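Local coordinates for endoglycosidase (Bacteroides thetaiotaomicron, PDB 6Q64), which probably hydrolyses O-glycosidic bonds in complex N-glycans, as a family 18 glycoside hydrolase with a TIM-barrel fold, at residues A[255-261]-A[312-316]. The protein carries 1 engineered substitution. Residues are numbered along the deposited sequence; the frame is centred on the assembly and turned at random.
Sequences AYWESST and QILDY
A255 to S260 form the loop after strand 251-254, and T261 opens helix 261-268, with S260 at its N-cap; the loop curls round the side of the helix carrying Q312, D315 and Y316. The backbones stay apart, T261 and D315 coming nearest with 7.1 Å between their CA atoms, and side chains bridge the distance, chiefly from the helix. Y316 reaches into the curl: its OH donates to the O of A255 at 2.6 Å and lies in the plane of that carbonyl, while this O sits in plane at the edge of the Y316 ring and the CB of A255 lies 3.4 Å from CE2. Alongside runs Q312, with CG anti to the backbone N (chi1 -177°) and the chain extended beyond it, which carries the amide to the next carbonyl. Its NE2 bonds the O of Y256 at 3.0 Å, well above the carbonyl plane, and also lies 3.1 Å from the O of E258. Farther along, the OG1 of T261 donates to the OD2 of D315 at 2.7 Å, on the syn side but 33° out of the carboxylate plane; Y298 and S300 bind the same carboxylate. A phenylalanine in place of Y316 would probably leave the carbonyl of A255 without this donor and the start of the loop less firmly tied to the helix. In this (beta/alpha)8 barrel, the contact fastens the beta-to-alpha loop after strand 251-254 to helix 311-317, which follows the neighbouring strand 280-285.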
ATOM      1  N   ALA A 255      -6.348  -9.252  -5.144  1.00 69.20           N
ATOM      2  CA  ALA A 255      -7.613  -9.903  -5.582  1.00 71.75           C
ATOM      3  C   ALA A 255      -7.824  -9.712  -7.089  1.00 72.61           C
ATOM      4  O   ALA A 255      -8.954  -9.368  -7.506  1.00 72.77           O
ATOM      5  CB  ALA A 255      -8.790  -9.348  -4.808  1.00 70.74           C
ATOM      6  N   TYR A 256      -6.793  -9.963  -7.886  1.00 73.30           N
ATOM      7  CA  TYR A 256      -6.804  -9.647  -9.339  1.00 74.33           C
ATOM      8  C   TYR A 256      -7.849 -10.524 -10.071  1.00 77.25           C
ATOM      9  O   TYR A 256      -8.754  -9.951 -10.732  1.00 80.34           O
ATOM     10  CB  TYR A 256      -5.399  -9.799  -9.932  1.00 72.16           C
ATOM     11  CG  TYR A 256      -4.260  -9.000  -9.323  1.00 67.69           C
ATOM     12  CD1 TYR A 256      -4.431  -7.819  -8.616  1.00 63.15           C
ATOM     13  CD2 TYR A 256      -2.959  -9.417  -9.551  1.00 68.85           C
ATOM     14  CE1 TYR A 256      -3.339  -7.098  -8.138  1.00 64.93           C
ATOM     15  CE2 TYR A 256      -1.860  -8.715  -9.078  1.00 69.39           C
ATOM     16  CZ  TYR A 256      -2.042  -7.536  -8.381  1.00 69.85           C
ATOM     17  OH  TYR A 256      -0.905  -6.907  -7.921  1.00 74.69           O
ATOM     18  N   TRP A 257      -7.773 -11.862  -9.968  1.00 80.13           N
ATOM     19  CA  TRP A 257      -8.518 -12.778 -10.882  1.00 81.44           C
ATOM     20  C   TRP A 257      -9.733 -13.421 -10.201  1.00 78.50           C
ATOM     21  O   TRP A 257     -10.347 -14.314 -10.810  1.00 86.53           O
ATOM     22  CB  TRP A 257      -7.581 -13.839 -11.473  1.00 87.82           C
ATOM     23  CG  TRP A 257      -6.234 -13.273 -11.777  1.00 90.27           C
ATOM     24  CD1 TRP A 257      -5.025 -13.628 -11.252  1.00 91.54           C
ATOM     25  CD2 TRP A 257      -5.986 -12.154 -12.638  1.00 95.01           C
ATOM     26  NE1 TRP A 257      -4.034 -12.817 -11.733  1.00 93.71           N
ATOM     27  CE2 TRP A 257      -4.592 -11.911 -12.601  1.00 98.33           C
ATOM     28  CE3 TRP A 257      -6.809 -11.359 -13.444  1.00 90.28           C
ATOM     29  CZ2 TRP A 257      -4.003 -10.907 -13.365  1.00 93.31           C
ATOM     30  CZ3 TRP A 257      -6.227 -10.347 -14.164  1.00 91.16           C
ATOM     31  CH2 TRP A 257      -4.846 -10.139 -14.133  1.00 92.66           C
ATOM     32  N   GLU A 258     -10.118 -12.946  -9.027  1.00 71.87           N
ATOM     33  CA  GLU A 258     -11.349 -13.395  -8.354  1.00 69.79           C
ATOM     34  C   GLU A 258     -12.565 -12.970  -9.165  1.00 65.51           C
ATOM     35  O   GLU A 258     -12.694 -11.810  -9.408  1.00 69.49           O
ATOM     36  CB  GLU A 258     -11.395 -12.829  -6.937  1.00 73.58           C
ATOM     37  CG  GLU A 258     -10.661 -13.688  -5.917  1.00 72.49           C
ATOM     38  CD  GLU A 258      -9.145 -13.643  -5.951  1.00 76.28           C
ATOM     39  OE1 GLU A 258      -8.547 -14.573  -5.407  1.00 80.41           O
ATOM     40  OE2 GLU A 258      -8.561 -12.676  -6.504  1.00 85.16           O
ATOM     41  N   SER A 259     -13.491 -13.860  -9.478  1.00 66.90           N
ATOM     42  CA  SER A 259     -14.605 -13.560 -10.407  1.00 70.25           C
ATOM     43  C   SER A 259     -15.949 -13.394  -9.690  1.00 71.11           C
ATOM     44  O   SER A 259     -16.964 -13.274 -10.429  1.00 78.96           O
ATOM     45  CB  SER A 259     -14.646 -14.608 -11.504  1.00 76.05           C
ATOM     46  OG  SER A 259     -15.593 -15.642 -11.270  1.00 81.43           O
ATOM     47  N   SER A 260     -15.980 -13.399  -8.339  1.00 74.33           N
ATOM     48  CA  SER A 260     -17.210 -13.391  -7.473  1.00 70.73           C
ATOM     49  C   SER A 260     -16.941 -12.758  -6.106  1.00 65.84           C
ATOM     50  O   SER A 260     -15.829 -12.913  -5.576  1.00 63.33           O
ATOM     51  CB  SER A 260     -17.766 -14.770  -7.263  1.00 74.52           C
ATOM     52  OG  SER A 260     -16.981 -15.503  -6.329  1.00 74.68           O
ATOM     53  N   THR A 261     -17.936 -12.070  -5.550  1.00 65.88           N
ATOM     54  CA  THR A 261     -17.823 -11.422  -4.219  1.00 65.14           C
ATOM     55  C   THR A 261     -17.350 -12.474  -3.230  1.00 65.77           C
ATOM     56  O   THR A 261     -16.368 -12.255  -2.508  1.00 63.06           O
ATOM     57  CB  THR A 261     -19.137 -10.834  -3.691  1.00 63.98           C
ATOM     58  OG1 THR A 261     -19.659  -9.849  -4.589  1.00 64.04           O
ATOM     59  CG2 THR A 261     -18.946 -10.179  -2.342  1.00 61.80           C
ATOM     60  N   GLN A 312     -16.005  -5.311 -10.703  1.00 67.97           N
ATOM     61  CA  GLN A 312     -14.917  -5.790  -9.797  1.00 66.35           C
ATOM     62  C   GLN A 312     -14.557  -4.649  -8.853  1.00 65.37           C
ATOM     63  O   GLN A 312     -14.853  -4.759  -7.665  1.00 71.46           O
ATOM     64  CB  GLN A 312     -13.681  -6.326 -10.535  1.00 69.54           C
ATOM     65  CG  GLN A 312     -12.583  -6.896  -9.639  1.00 68.94           C
ATOM     66  CD  GLN A 312     -11.529  -7.741 -10.337  1.00 71.94           C
ATOM     67  OE1 GLN A 312     -10.656  -7.296 -11.094  1.00 71.60           O
ATOM     68  NE2 GLN A 312     -11.556  -9.019 -10.035  1.00 72.98           N
ATOM     69  N   ILE A 313     -13.977  -3.558  -9.327  1.00 70.49           N
ATOM     70  CA  ILE A 313     -13.468  -2.491  -8.405  1.00 69.00           C
ATOM     71  C   ILE A 313     -14.624  -1.866  -7.603  1.00 67.25           C
ATOM     72  O   ILE A 313     -14.391  -1.313  -6.508  1.00 68.80           O
ATOM     73  CB  ILE A 313     -12.654  -1.421  -9.149  1.00 71.91           C
ATOM     74  CG1 ILE A 313     -11.894  -0.536  -8.154  1.00 70.17           C
ATOM     75  CG2 ILE A 313     -13.552  -0.622 -10.081  1.00 74.21           C
ATOM     76  CD1 ILE A 313     -10.681   0.167  -8.724  1.00 69.00           C
ATOM     77  N   LEU A 314     -15.851  -1.913  -8.089  1.00 68.20           N
ATOM     78  CA  LEU A 314     -16.916  -1.172  -7.372  1.00 70.22           C
ATOM     79  C   LEU A 314     -17.450  -2.082  -6.281  1.00 75.84           C
ATOM     80  O   LEU A 314     -17.822  -1.547  -5.218  1.00 78.02           O
ATOM     81  CB  LEU A 314     -18.020  -0.737  -8.341  1.00 72.40           C
ATOM     82  CG  LEU A 314     -17.574   0.175  -9.482  1.00 70.58           C
ATOM     83  CD1 LEU A 314     -18.735   0.467 -10.407  1.00 74.91           C
ATOM     84  CD2 LEU A 314     -16.994   1.460  -8.943  1.00 70.10           C
ATOM     85  N   ASP A 315     -17.501  -3.392  -6.567  1.00 71.69           N
ATOM     86  CA  ASP A 315     -17.874  -4.411  -5.569  1.00 66.78           C
ATOM     87  C   ASP A 315     -16.887  -4.296  -4.419  1.00 64.49           C
ATOM     88  O   ASP A 315     -17.327  -4.211  -3.252  1.00 66.48           O
ATOM     89  CB  ASP A 315     -17.861  -5.821  -6.148  1.00 71.41           C
ATOM     90  CG  ASP A 315     -18.464  -6.848  -5.205  1.00 72.50           C
ATOM     91  OD1 ASP A 315     -19.579  -6.576  -4.655  1.00 66.32           O
ATOM     92  OD2 ASP A 315     -17.789  -7.886  -4.999  1.00 70.41           O
ATOM     93  N   TYR A 316     -15.598  -4.250  -4.751  1.00 61.05           N
ATOM     94  CA  TYR A 316     -14.526  -4.196  -3.730  1.00 59.56           C
ATOM     95  C   TYR A 316     -14.779  -2.989  -2.816  1.00 61.91           C
ATOM     96  O   TYR A 316     -14.848  -3.076  -1.593  1.00 60.94           O
ATOM     97  CB  TYR A 316     -13.150  -4.192  -4.387  1.00 55.45           C
ATOM     98  CG  TYR A 316     -12.732  -5.491  -5.021  1.00 56.22           C
ATOM     99  CD1 TYR A 316     -13.642  -6.481  -5.374  1.00 64.04           C
ATOM    100  CD2 TYR A 316     -11.399  -5.749  -5.279  1.00 56.90           C
ATOM    101  CE1 TYR A 316     -13.245  -7.683  -5.968  1.00 64.06           C
ATOM    102  CE2 TYR A 316     -10.982  -6.923  -5.904  1.00 58.45           C
ATOM    103  CZ  TYR A 316     -11.908  -7.883  -6.268  1.00 62.32           C
ATOM    104  OH  TYR A 316     -11.496  -9.031  -6.873  1.00 69.25           O
TER